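Local coordinates for protein ribonucleoside-diphosphate reductase (Pseudomonas aeruginosa, PDB 5IM3) that probably reduces ribonucleoside diphosphates to the deoxyribonucleotides needed for DNA synthesis, and binds dATP as an allosteric nucleotide, at residues E455-D460 / G499-F504; L490-V495 / D546-M551; E463-R468 / G559-T564; N485-L490 / L563-P568. All blocks are in the same frame, centred on the assembly; numbering follows the deposited sequence.

Interaction 1: E455-D460 / G499-F504; sequences ETWHLD and GSWTLF
Trp-501 meets the type I turn from Glu-455 to His-458 with the edge of its indole. Trp-501 NE1 donates to Thr-456 O at 3.0 Å, and the bond is nearly straight (172° at the hydrogen). The oxygen lies in the indole plane, but the nitrogen sits above the plane of the Thr-456 carbonyl. Farther round the ring, Trp-501 CZ2 packs on Trp-457 CB at 3.6 Å.

The backbones close up beside this. Phe-504 N donates to Trp-457 O at 2.8 Å, and the CA-H of Leu-503 points at the same oxygen. Leu-459 N makes a weak bond to Phe-504 O, which also lies at the edge of the Trp-457 ring. The result is a single beta bridge between His-458 and Phe-504.

Packing is apolar and more open to solvent at the partly exposed Leu-459. Its CD2 touches Leu-503 CB at 3.7 Å. His-458 has its CB turned away from the strand, and its NE2 bonds to Val-409 O, in the wall of a dATP pocket.

Strand 500-504 pairs antiparallel with strand 539-543. Helix 517-532 packs on Thr-502 and Phe-504, while strand 482-487 lies against Thr-456.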
# COMPACT_ATOMS: atom_id res chain seq x y z
N GLU A 455 -16.73 -3.67 31.68
CA GLU A 455 -17.64 -4.66 31.12
C GLU A 455 -18.11 -4.23 29.73
O GLU A 455 -18.18 -3.04 29.42
CB GLU A 455 -18.83 -4.86 32.07
CG GLU A 455 -19.55 -6.19 31.90
CD GLU A 455 -20.37 -6.57 33.13
OE1 GLU A 455 -19.95 -6.23 34.26
OE2 GLU A 455 -21.42 -7.21 32.96
N THR A 456 -18.44 -5.23 28.90
CA THR A 456 -18.53 -5.02 27.46
C THR A 456 -19.78 -4.25 27.02
O THR A 456 -19.80 -3.74 25.89
CB THR A 456 -18.48 -6.37 26.73
OG1 THR A 456 -17.44 -7.17 27.29
CG2 THR A 456 -18.20 -6.17 25.25
N TRP A 457 -20.81 -4.15 27.86
CA TRP A 457 -21.97 -3.33 27.55
C TRP A 457 -21.82 -1.89 28.02
O TRP A 457 -22.71 -1.07 27.75
CB TRP A 457 -23.24 -3.94 28.16
CG TRP A 457 -23.13 -4.26 29.62
CD1 TRP A 457 -22.93 -5.49 30.18
CD2 TRP A 457 -23.21 -3.34 30.72
NE1 TRP A 457 -22.89 -5.40 31.55
CE2 TRP A 457 -23.05 -4.08 31.91
CE3 TRP A 457 -23.40 -1.96 30.81
CZ2 TRP A 457 -23.08 -3.50 33.17
CZ3 TRP A 457 -23.42 -1.37 32.07
CH2 TRP A 457 -23.27 -2.14 33.23
N HIS A 458 -20.73 -1.56 28.70
CA HIS A 458 -20.53 -0.21 29.21
C HIS A 458 -20.45 0.78 28.05
O HIS A 458 -19.77 0.54 27.05
CB HIS A 458 -19.25 -0.16 30.04
CG HIS A 458 -19.14 1.05 30.92
ND1 HIS A 458 -18.78 2.29 30.45
CD2 HIS A 458 -19.32 1.20 32.26
CE1 HIS A 458 -18.75 3.15 31.45
NE2 HIS A 458 -19.07 2.51 32.56
N LEU A 459 -21.16 1.91 28.20
CA LEU A 459 -21.28 2.85 27.09
C LEU A 459 -19.95 3.49 26.70
O LEU A 459 -19.83 4.00 25.58
CB LEU A 459 -22.30 3.93 27.43
CG LEU A 459 -23.56 3.89 26.55
CD1 LEU A 459 -24.55 4.92 27.03
CD2 LEU A 459 -23.20 4.12 25.10
N ASP A 460 -18.96 3.48 27.58
CA ASP A 460 -17.64 4.01 27.25
C ASP A 460 -16.72 2.95 26.66
O ASP A 460 -15.53 3.23 26.46
CB ASP A 460 -16.99 4.63 28.50
CG ASP A 460 -17.73 5.86 29.00
OD1 ASP A 460 -18.39 6.55 28.19
OD2 ASP A 460 -17.64 6.14 30.21
N GLY A 499 -25.51 -11.83 16.49
CA GLY A 499 -26.56 -11.03 17.07
C GLY A 499 -26.12 -9.60 17.35
O GLY A 499 -24.98 -9.20 17.10
N SER A 500 -27.06 -8.83 17.88
CA SER A 500 -26.81 -7.44 18.22
C SER A 500 -26.35 -7.32 19.67
O SER A 500 -26.29 -8.30 20.41
CB SER A 500 -28.07 -6.60 17.98
OG SER A 500 -29.13 -7.05 18.82
N TRP A 501 -26.01 -6.10 20.08
CA TRP A 501 -25.46 -5.85 21.40
C TRP A 501 -25.71 -4.40 21.75
O TRP A 501 -25.37 -3.51 20.96
CB TRP A 501 -23.96 -6.18 21.42
CG TRP A 501 -23.29 -6.01 22.76
CD1 TRP A 501 -22.37 -5.07 23.10
CD2 TRP A 501 -23.48 -6.82 23.92
NE1 TRP A 501 -21.98 -5.24 24.40
CE2 TRP A 501 -22.65 -6.31 24.93
CE3 TRP A 501 -24.28 -7.93 24.21
CZ2 TRP A 501 -22.59 -6.87 26.21
CZ3 TRP A 501 -24.22 -8.49 25.48
CH2 TRP A 501 -23.38 -7.95 26.47
N THR A 502 -26.29 -4.16 22.92
CA THR A 502 -26.70 -2.82 23.33
C THR A 502 -25.79 -2.32 24.45
O THR A 502 -25.53 -3.04 25.42
CB THR A 502 -28.15 -2.80 23.80
OG1 THR A 502 -29.00 -3.28 22.75
CG2 THR A 502 -28.58 -1.39 24.19
N LEU A 503 -25.31 -1.09 24.31
CA LEU A 503 -24.49 -0.44 25.32
C LEU A 503 -25.36 0.42 26.22
O LEU A 503 -26.26 1.13 25.75
CB LEU A 503 -23.39 0.41 24.67
CG LEU A 503 -22.59 -0.26 23.56
CD1 LEU A 503 -21.47 0.65 23.06
CD2 LEU A 503 -22.02 -1.59 24.02
N PHE A 504 -25.10 0.35 27.53
CA PHE A 504 -25.84 1.09 28.53
C PHE A 504 -24.87 1.83 29.44
O PHE A 504 -23.71 1.45 29.59
CB PHE A 504 -26.71 0.18 29.41
CG PHE A 504 -27.73 -0.62 28.65
CD1 PHE A 504 -28.92 -0.05 28.25
CD2 PHE A 504 -27.51 -1.96 28.39
CE1 PHE A 504 -29.87 -0.79 27.57
CE2 PHE A 504 -28.45 -2.71 27.70
CZ PHE A 504 -29.63 -2.13 27.30

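Interaction 2: L490-V495 / D546-M551; sequences LFMKRV and DLWRKM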
# COMPACT_ATOMS: atom_id res chain seq x y z
N LEU A 490 -22.94 -13.67 27.46
CA LEU A 490 -23.98 -13.30 26.50
C LEU A 490 -23.38 -12.58 25.30
O LEU A 490 -23.84 -12.77 24.17
CB LEU A 490 -25.03 -12.43 27.18
CG LEU A 490 -26.26 -12.08 26.35
CD1 LEU A 490 -27.04 -13.33 25.98
CD2 LEU A 490 -27.15 -11.11 27.11
N PHE A 491 -22.36 -11.75 25.52
CA PHE A 491 -21.72 -11.07 24.40
C PHE A 491 -21.12 -12.07 23.43
O PHE A 491 -21.33 -11.98 22.21
CB PHE A 491 -20.65 -10.10 24.89
CG PHE A 491 -19.84 -9.49 23.78
CD1 PHE A 491 -20.36 -8.47 23.00
CD2 PHE A 491 -18.56 -9.95 23.51
CE1 PHE A 491 -19.61 -7.91 21.97
CE2 PHE A 491 -17.81 -9.39 22.48
CZ PHE A 491 -18.34 -8.38 21.72
N MET A 492 -20.36 -13.05 23.95
CA MET A 492 -19.80 -14.08 23.09
C MET A 492 -20.90 -14.87 22.39
O MET A 492 -20.76 -15.25 21.22
CB MET A 492 -18.91 -15.02 23.90
CG MET A 492 -17.74 -14.33 24.59
SD MET A 492 -16.62 -13.49 23.46
CE MET A 492 -16.10 -14.86 22.41
N LYS A 493 -22.01 -15.14 23.09
CA LYS A 493 -23.15 -15.78 22.44
C LYS A 493 -23.63 -14.98 21.25
O LYS A 493 -23.95 -15.54 20.19
CB LYS A 493 -24.28 -15.98 23.45
CG LYS A 493 -24.04 -17.05 24.50
CD LYS A 493 -25.27 -17.23 25.38
CE LYS A 493 -25.09 -18.34 26.40
NZ LYS A 493 -26.31 -18.52 27.24
N ARG A 494 -23.70 -13.65 21.39
CA ARG A 494 -24.14 -12.81 20.29
C ARG A 494 -23.12 -12.78 19.16
O ARG A 494 -23.50 -12.64 17.99
CB ARG A 494 -24.42 -11.39 20.79
CG ARG A 494 -25.54 -11.30 21.83
CD ARG A 494 -26.92 -11.47 21.21
NE ARG A 494 -27.98 -11.49 22.21
CZ ARG A 494 -28.54 -10.40 22.73
NH1 ARG A 494 -28.14 -9.19 22.35
NH2 ARG A 494 -29.50 -10.52 23.64
N VAL A 495 -21.84 -12.93 19.48
CA VAL A 495 -20.82 -13.04 18.43
C VAL A 495 -21.01 -14.35 17.66
O VAL A 495 -21.08 -14.36 16.43
CB VAL A 495 -19.41 -12.95 19.05
CG1 VAL A 495 -18.34 -13.25 18.00
CG2 VAL A 495 -19.18 -11.57 19.66
N ASP A 546 -19.01 -6.71 15.17
CA ASP A 546 -18.24 -5.50 14.89
C ASP A 546 -17.44 -5.06 16.11
O ASP A 546 -16.28 -4.65 15.99
CB ASP A 546 -19.17 -4.38 14.43
CG ASP A 546 -19.80 -4.66 13.08
OD1 ASP A 546 -19.31 -5.56 12.36
OD2 ASP A 546 -20.79 -3.98 12.74
N LEU A 547 -18.04 -5.13 17.30
CA LEU A 547 -17.31 -4.78 18.51
C LEU A 547 -16.25 -5.83 18.82
O LEU A 547 -15.13 -5.49 19.23
CB LEU A 547 -18.29 -4.63 19.68
CG LEU A 547 -17.70 -4.14 21.00
CD1 LEU A 547 -17.07 -2.76 20.84
CD2 LEU A 547 -18.78 -4.11 22.09
N TRP A 548 -16.58 -7.10 18.61
CA TRP A 548 -15.60 -8.17 18.78
C TRP A 548 -14.39 -7.95 17.88
O TRP A 548 -13.24 -8.05 18.33
CB TRP A 548 -16.28 -9.51 18.47
CG TRP A 548 -15.40 -10.72 18.49
CD1 TRP A 548 -15.09 -11.52 17.42
CD2 TRP A 548 -14.73 -11.28 19.62
NE1 TRP A 548 -14.27 -12.54 17.82
CE2 TRP A 548 -14.03 -12.42 19.17
CE3 TRP A 548 -14.64 -10.94 20.97
CZ2 TRP A 548 -13.26 -13.21 20.02
CZ3 TRP A 548 -13.88 -11.73 21.81
CH2 TRP A 548 -13.19 -12.85 21.33
N ARG A 549 -14.63 -7.61 16.61
CA ARG A 549 -13.52 -7.33 15.69
C ARG A 549 -12.67 -6.17 16.18
O ARG A 549 -11.44 -6.21 16.10
CB ARG A 549 -14.07 -7.05 14.29
CG ARG A 549 -13.03 -6.59 13.28
CD ARG A 549 -13.63 -6.35 11.90
NE ARG A 549 -14.02 -7.60 11.23
CZ ARG A 549 -14.34 -7.69 9.95
NH1 ARG A 549 -14.32 -6.62 9.17
NH2 ARG A 549 -14.68 -8.87 9.43
N LYS A 550 -13.32 -5.11 16.68
CA LYS A 550 -12.57 -3.97 17.21
C LYS A 550 -11.74 -4.39 18.42
O LYS A 550 -10.59 -3.95 18.58
CB LYS A 550 -13.54 -2.85 17.58
CG LYS A 550 -12.87 -1.58 18.11
CD LYS A 550 -12.07 -0.89 17.02
CE LYS A 550 -11.58 0.47 17.47
NZ LYS A 550 -10.76 1.14 16.43
N MET A 551 -12.30 -5.24 19.28
CA MET A 551 -11.56 -5.71 20.45
C MET A 551 -10.31 -6.48 20.04
O MET A 551 -9.24 -6.29 20.63
CB MET A 551 -12.47 -6.57 21.33
CG MET A 551 -13.65 -5.81 21.92
SD MET A 551 -15.02 -6.88 22.43
CE MET A 551 -14.25 -7.85 23.73
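Trp-548 carries two groups of helix 489-496 on one face of its indole. Met-492 CE lies 4.0 Å from the centroid of the six-membered ring, 24° off its normal. Val-495 CG1 lies 4.0 Å from the centroid of the five-membered ring. Both are CH-pi contacts. The Met-492 chain is bent at its last two torsions, and the final one (chi3 -59°) sets CE over the ring. Met-492 SD stands obliquely to the same ring, 3.7 Å from Trp-548 CZ3, as a Met-aromatic contact.

Phe-491 enters beside Trp-548 with the far end of its ring. Phe-491 CE2 touches Trp-548 CE3 at 3.8 Å, and the ring edge faces Trp-548 N nearly in plane. Val-495 CG2 lies over one face of Phe-491, toward its rim. Met-551 runs past Phe-491 in the opposite direction. Its SD is 3.7 Å from Phe-491 CZ, a second, oblique Met-aromatic contact. Phe-491 CE1 meets Leu-547 CD2 at 3.9 Å, where the two side chains cross at about a right angle.

Both helices belong to the chain that links parallel strands 482-487 and 562-565 of the reductase alpha-beta barrel. Helix 489-496 follows the first strand and helix 544-558 leads into the second. The axes of these short segments pass 10.4 Å apart at 107°.

Outside this, Trp-501 meets Phe-491 edge-to-face. Trp-548 NE1 donates to Asp-889 OD1 of helix 885-897, and Tyr-892 of that helix touches the indole.

Interaction 3: E463-R468 / G559-T564; sequences EFLELR and GHPWLT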
# COMPACT_ATOMS: atom_id res chain seq x y z
N GLU A 463 -14.39 3.92 23.50
CA GLU A 463 -13.23 4.72 23.89
C GLU A 463 -12.24 3.89 24.70
O GLU A 463 -11.02 4.07 24.57
CB GLU A 463 -13.69 5.95 24.68
CG GLU A 463 -12.59 6.97 24.97
CD GLU A 463 -13.08 8.14 25.82
OE1 GLU A 463 -14.21 8.06 26.35
OE2 GLU A 463 -12.33 9.13 25.97
N PHE A 464 -12.74 2.96 25.52
CA PHE A 464 -11.87 2.14 26.37
C PHE A 464 -10.92 1.30 25.53
O PHE A 464 -9.74 1.17 25.87
CB PHE A 464 -12.74 1.24 27.26
CG PHE A 464 -11.98 0.47 28.30
CD1 PHE A 464 -11.58 1.08 29.48
CD2 PHE A 464 -11.71 -0.88 28.13
CE1 PHE A 464 -10.90 0.36 30.46
CE2 PHE A 464 -11.04 -1.60 29.10
CZ PHE A 464 -10.63 -0.98 30.27
N LEU A 465 -11.41 0.71 24.44
CA LEU A 465 -10.58 -0.17 23.63
C LEU A 465 -9.39 0.54 23.02
O LEU A 465 -8.41 -0.12 22.65
CB LEU A 465 -11.41 -0.81 22.51
CG LEU A 465 -12.67 -1.57 22.91
CD1 LEU A 465 -13.36 -2.14 21.69
CD2 LEU A 465 -12.36 -2.68 23.90
N GLU A 466 -9.43 1.87 22.90
CA GLU A 466 -8.41 2.62 22.18
C GLU A 466 -7.44 3.33 23.10
O GLU A 466 -6.58 4.08 22.62
CB GLU A 466 -9.07 3.64 21.25
CG GLU A 466 -10.06 3.03 20.27
CD GLU A 466 -10.30 3.93 19.08
OE1 GLU A 466 -10.87 3.45 18.07
OE2 GLU A 466 -9.92 5.12 19.14
N LEU A 467 -7.54 3.12 24.42
CA LEU A 467 -6.73 3.87 25.37
C LEU A 467 -5.23 3.68 25.16
O LEU A 467 -4.45 4.53 25.61
CB LEU A 467 -7.11 3.48 26.79
CG LEU A 467 -8.45 4.01 27.32
CD1 LEU A 467 -8.79 3.38 28.66
CD2 LEU A 467 -8.40 5.53 27.44
N ARG A 468 -4.80 2.60 24.51
CA ARG A 468 -3.38 2.31 24.37
C ARG A 468 -2.86 2.50 22.95
O ARG A 468 -1.76 2.03 22.62
CB ARG A 468 -3.08 0.89 24.86
CG ARG A 468 -3.34 0.69 26.36
CD ARG A 468 -2.37 1.50 27.22
NE ARG A 468 -0.98 1.11 26.99
CZ ARG A 468 -0.29 0.27 27.75
NH1 ARG A 468 -0.84 -0.28 28.83
NH2 ARG A 468 0.97 -0.02 27.44
N GLY A 559 -1.89 -4.38 22.07
CA GLY A 559 -1.73 -5.31 23.16
C GLY A 559 -2.81 -5.24 24.23
O GLY A 559 -2.74 -5.99 25.21
N HIS A 560 -3.79 -4.36 24.06
CA HIS A 560 -4.80 -4.11 25.08
C HIS A 560 -6.10 -3.72 24.39
O HIS A 560 -6.08 -3.27 23.24
CB HIS A 560 -4.35 -3.00 26.03
CG HIS A 560 -3.05 -3.28 26.73
ND1 HIS A 560 -1.83 -2.97 26.17
CD2 HIS A 560 -2.79 -3.86 27.92
CE1 HIS A 560 -0.87 -3.34 27.00
NE2 HIS A 560 -1.42 -3.88 28.07
N PRO A 561 -7.25 -3.90 25.07
CA PRO A 561 -7.39 -4.53 26.38
C PRO A 561 -7.33 -6.05 26.32
O PRO A 561 -7.67 -6.64 25.29
CB PRO A 561 -8.78 -4.07 26.85
CG PRO A 561 -9.17 -2.96 25.94
CD PRO A 561 -8.50 -3.25 24.64
N TRP A 562 -6.89 -6.68 27.40
CA TRP A 562 -6.90 -8.13 27.48
C TRP A 562 -8.34 -8.64 27.52
O TRP A 562 -9.29 -7.89 27.74
CB TRP A 562 -6.12 -8.61 28.70
CG TRP A 562 -4.70 -8.13 28.71
CD1 TRP A 562 -3.86 -8.04 27.64
CD2 TRP A 562 -3.96 -7.66 29.84
NE1 TRP A 562 -2.64 -7.55 28.03
CE2 TRP A 562 -2.68 -7.31 29.38
CE3 TRP A 562 -4.26 -7.50 31.20
CZ2 TRP A 562 -1.69 -6.81 30.23
CZ3 TRP A 562 -3.28 -7.00 32.04
CH2 TRP A 562 -2.01 -6.66 31.55
N LEU A 563 -8.49 -9.95 27.31
CA LEU A 563 -9.80 -10.60 27.26
C LEU A 563 -9.95 -11.51 28.48
O LEU A 563 -9.20 -12.48 28.63
CB LEU A 563 -9.95 -11.40 25.97
CG LEU A 563 -10.37 -10.65 24.70
CD1 LEU A 563 -9.48 -9.47 24.39
CD2 LEU A 563 -10.38 -11.61 23.51
N THR A 564 -10.91 -11.19 29.34
CA THR A 564 -11.25 -12.02 30.49
C THR A 564 -12.75 -12.21 30.53
O THR A 564 -13.51 -11.36 30.06
CB THR A 564 -10.76 -11.39 31.81
OG1 THR A 564 -11.50 -10.20 32.08
CG2 THR A 564 -9.27 -11.05 31.74
O HOH W 1 -5.99 0.14 23.35
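The guanidinium of Arg-468 lies flat on the ring of His-560. Their centres are 4.1 Å apart and their planes differ by 22°. His-560 CE1 sits over one face of the guanidinium, toward its rim. Arg-468 NH1 sits over one face of the imidazole, 3.6 Å from His-560 CE1. At another flat group, the Trp-562 indole, His-560 CD2 lies over one face. The contact is found where the chain enters strand 562-565 of the alpha-beta barrel, and the peptide bond between His-560 and Pro-561 is cis.

The Arg-468 chain folds back at its second and third torsions (chi2 -67°, chi3 -61°). The two side chains cross obliquely, and Arg-468 CG also touches His-560 CB at 3.8 Å. Arg-468 NH1 also donates to Met-481 O, a bond that helps to hold the flat group over the ring. The stack brings a cationic group onto an aromatic ring, which would probably disfavour a positive charge on His-560.

Gly-559, just after helix 544-558, leaves the helical conformation with positive phi, which glycine adopts readily. A water accepts from Arg-468 N at 3.0 Å. It lies close to Leu-465 O and, more weakly, to His-560 O, and the sharing of its protons is doubtful.

The apolar part centres on Pro-561. Phe-464 and Pro-561 slide past each other in opposite directions. Phe-464 CE2 is 3.9 Å from Pro-561 CG, which lies oblique to the phenyl ring. Leu-465 crosses the proline at about a right angle, and Leu-465 CD2 stands 3.8 Å from Pro-561 CG.

Interaction 4: N485-L490 / L563-P568; sequences NWIPDL and LTFKDP
Lys-566 crosses the indole of Trp-486 at about a right angle. Lys-566 CB lies 3.5 Å from the centroid of the five-membered ring, 19° off its normal, in a CH-pi contact. The chain then runs out extended, with Lys-566 CG 3.3 Å from Trp-486 NE1. Its NZ ends in a salt bridge with Glu-455.

Thr-564 comes to the edge of the same indole, and its OG1 is 3.2 Å from Trp-486 CE3. That OG1 stands between the backbone N and the carbonyl carbon (chi1 68°) and donates to Asn-485 O at 2.6 Å. Thr-564 N donates to Asn-485 O as well, so one oxygen is gripped twice by one residue.

The opposite face of the sheet carries Asn-485, Ile-487, Leu-563 and Phe-565. Asn-485 and Leu-563 lie side by side and point the same way. Ile-487 CD1 packs on Leu-563 CG at 3.9 Å, and Ile-487 CB meets the Phe-565 ring obliquely.

Past the strands the carboxylates of Asp-489 and Asp-567 meet, with planes 84° apart. Asp-489 N donates to Asp-567 OD2 at 2.6 Å, on its anti side and tilted somewhat out of the carboxylate plane. Asp-489 OD1 is 3.7 Å from Asp-567 OD2, a like-charge pair. Helix 489-496 begins here, and its N-terminal end probably helps to offset the negative charge. Arg-735 pairs with Asp-489 OD2, and a water joins Leu-490 N to Asp-567 OD2.

Ile-487 N to Thr-564 O and Lys-566 N to Ile-487 O continue the parallel ladder. Neighbouring parallel strands, each followed closely by a helix, are characteristic of the reductase's ten-stranded alpha-beta barrel.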
# COMPACT_ATOMS: atom_id res chain seq x y z
N ASN A 485 -10.83 -6.33 29.13
CA ASN A 485 -12.26 -6.51 28.94
C ASN A 485 -12.82 -7.49 29.97
O ASN A 485 -12.24 -8.55 30.22
CB ASN A 485 -12.55 -7.04 27.53
CG ASN A 485 -12.30 -6.00 26.45
OD1 ASN A 485 -11.42 -6.17 25.60
ND2 ASN A 485 -13.09 -4.94 26.46
N TRP A 486 -13.96 -7.12 30.55
CA TRP A 486 -14.72 -7.98 31.46
C TRP A 486 -15.95 -8.44 30.67
O TRP A 486 -16.97 -7.76 30.63
CB TRP A 486 -15.08 -7.20 32.73
CG TRP A 486 -15.60 -8.02 33.87
CD1 TRP A 486 -16.80 -7.88 34.49
CD2 TRP A 486 -14.93 -9.10 34.54
NE1 TRP A 486 -16.93 -8.80 35.51
CE2 TRP A 486 -15.79 -9.56 35.56
CE3 TRP A 486 -13.68 -9.71 34.38
CZ2 TRP A 486 -15.44 -10.61 36.41
CZ3 TRP A 486 -13.34 -10.76 35.23
CH2 TRP A 486 -14.22 -11.19 36.23
N ILE A 487 -15.85 -9.61 30.05
CA ILE A 487 -16.75 -10.00 28.96
C ILE A 487 -17.81 -10.95 29.52
O ILE A 487 -17.46 -12.03 30.02
CB ILE A 487 -15.98 -10.67 27.81
CG1 ILE A 487 -14.82 -9.78 27.36
CG2 ILE A 487 -16.93 -10.95 26.64
CD1 ILE A 487 -13.87 -10.46 26.39
N PRO A 488 -19.10 -10.61 29.42
CA PRO A 488 -20.13 -11.59 29.78
C PRO A 488 -20.30 -12.65 28.71
O PRO A 488 -20.05 -12.41 27.52
CB PRO A 488 -21.40 -10.73 29.91
CG PRO A 488 -20.94 -9.30 29.88
CD PRO A 488 -19.67 -9.29 29.12
N ASP A 489 -20.73 -13.84 29.14
CA ASP A 489 -20.98 -14.92 28.20
C ASP A 489 -21.95 -14.49 27.11
O ASP A 489 -21.81 -14.90 25.95
CB ASP A 489 -21.54 -16.14 28.94
CG ASP A 489 -20.45 -16.98 29.59
OD1 ASP A 489 -19.28 -16.54 29.61
OD2 ASP A 489 -20.77 -18.09 30.07
N LEU A 490 -22.94 -13.67 27.46
CA LEU A 490 -23.98 -13.30 26.50
C LEU A 490 -23.38 -12.58 25.30
O LEU A 490 -23.84 -12.77 24.17
CB LEU A 490 -25.03 -12.43 27.18
CG LEU A 490 -26.26 -12.08 26.35
CD1 LEU A 490 -27.04 -13.33 25.98
CD2 LEU A 490 -27.15 -11.11 27.11
N LEU A 563 -8.49 -9.95 27.31
CA LEU A 563 -9.80 -10.60 27.26
C LEU A 563 -9.95 -11.51 28.48
O LEU A 563 -9.20 -12.48 28.63
CB LEU A 563 -9.95 -11.40 25.97
CG LEU A 563 -10.37 -10.65 24.70
CD1 LEU A 563 -9.48 -9.47 24.39
CD2 LEU A 563 -10.38 -11.61 23.51
N THR A 564 -10.91 -11.19 29.34
CA THR A 564 -11.25 -12.02 30.49
C THR A 564 -12.75 -12.21 30.53
O THR A 564 -13.51 -11.36 30.06
CB THR A 564 -10.76 -11.39 31.81
OG1 THR A 564 -11.50 -10.20 32.08
CG2 THR A 564 -9.27 -11.05 31.74
N PHE A 565 -13.19 -13.33 31.11
CA PHE A 565 -14.58 -13.77 31.00
C PHE A 565 -15.26 -13.75 32.36
O PHE A 565 -14.87 -14.48 33.28
CB PHE A 565 -14.64 -15.16 30.36
CG PHE A 565 -14.05 -15.19 28.98
CD1 PHE A 565 -14.69 -14.54 27.94
CD2 PHE A 565 -12.85 -15.83 28.73
CE1 PHE A 565 -14.15 -14.55 26.67
CE2 PHE A 565 -12.31 -15.84 27.46
CZ PHE A 565 -12.96 -15.19 26.43
N LYS A 566 -16.30 -12.92 32.47
CA LYS A 566 -16.90 -12.60 33.75
C LYS A 566 -17.66 -13.79 34.34
O LYS A 566 -17.59 -14.02 35.55
CB LYS A 566 -17.83 -11.39 33.57
CG LYS A 566 -18.92 -11.22 34.62
CD LYS A 566 -19.85 -10.09 34.23
CE LYS A 566 -20.95 -9.90 35.24
NZ LYS A 566 -22.06 -9.07 34.69
N ASP A 567 -18.37 -14.53 33.51
CA ASP A 567 -19.32 -15.52 34.02
C ASP A 567 -18.64 -16.78 34.55
O ASP A 567 -19.03 -17.27 35.62
CB ASP A 567 -20.34 -15.85 32.93
CG ASP A 567 -21.33 -14.71 32.71
OD1 ASP A 567 -21.77 -14.11 33.70
OD2 ASP A 567 -21.66 -14.42 31.54
N PRO A 568 -17.65 -17.35 33.86
CA PRO A 568 -16.92 -18.47 34.48
C PRO A 568 -16.19 -18.07 35.76
O PRO A 568 -16.10 -18.88 36.68
CB PRO A 568 -15.94 -18.92 33.38
CG PRO A 568 -15.92 -17.82 32.38
CD PRO A 568 -17.26 -17.16 32.45
O HOH W 2 -18.03 -14.40 30.59
O HOH W 3 -23.80 -13.61 30.35

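Overall arrangement
All four contacts are largely buried within the barrel domain, with partly exposed residues at Leu-459 in interaction 1 and Arg-468 in interaction 3. Interaction 4 joins two barrel strands by a backbone ladder and buries the most area. Interaction 3 leads into the same strand 562-565 and relies on a flat stack and proline packing. Interaction 2 lies on one side of the sheet, where Met-551 touches Ile-487 and Trp-548 touches Leu-563. It is apolar, aromatic and sulfur packing. Interaction 1 mixes backbone bonds with indole contacts. A salt bridge from Glu-455 ties it to interaction 4, and Trp-501 ties it to interaction 2. Lys-550 and Glu-466 link interactions 2 and 3.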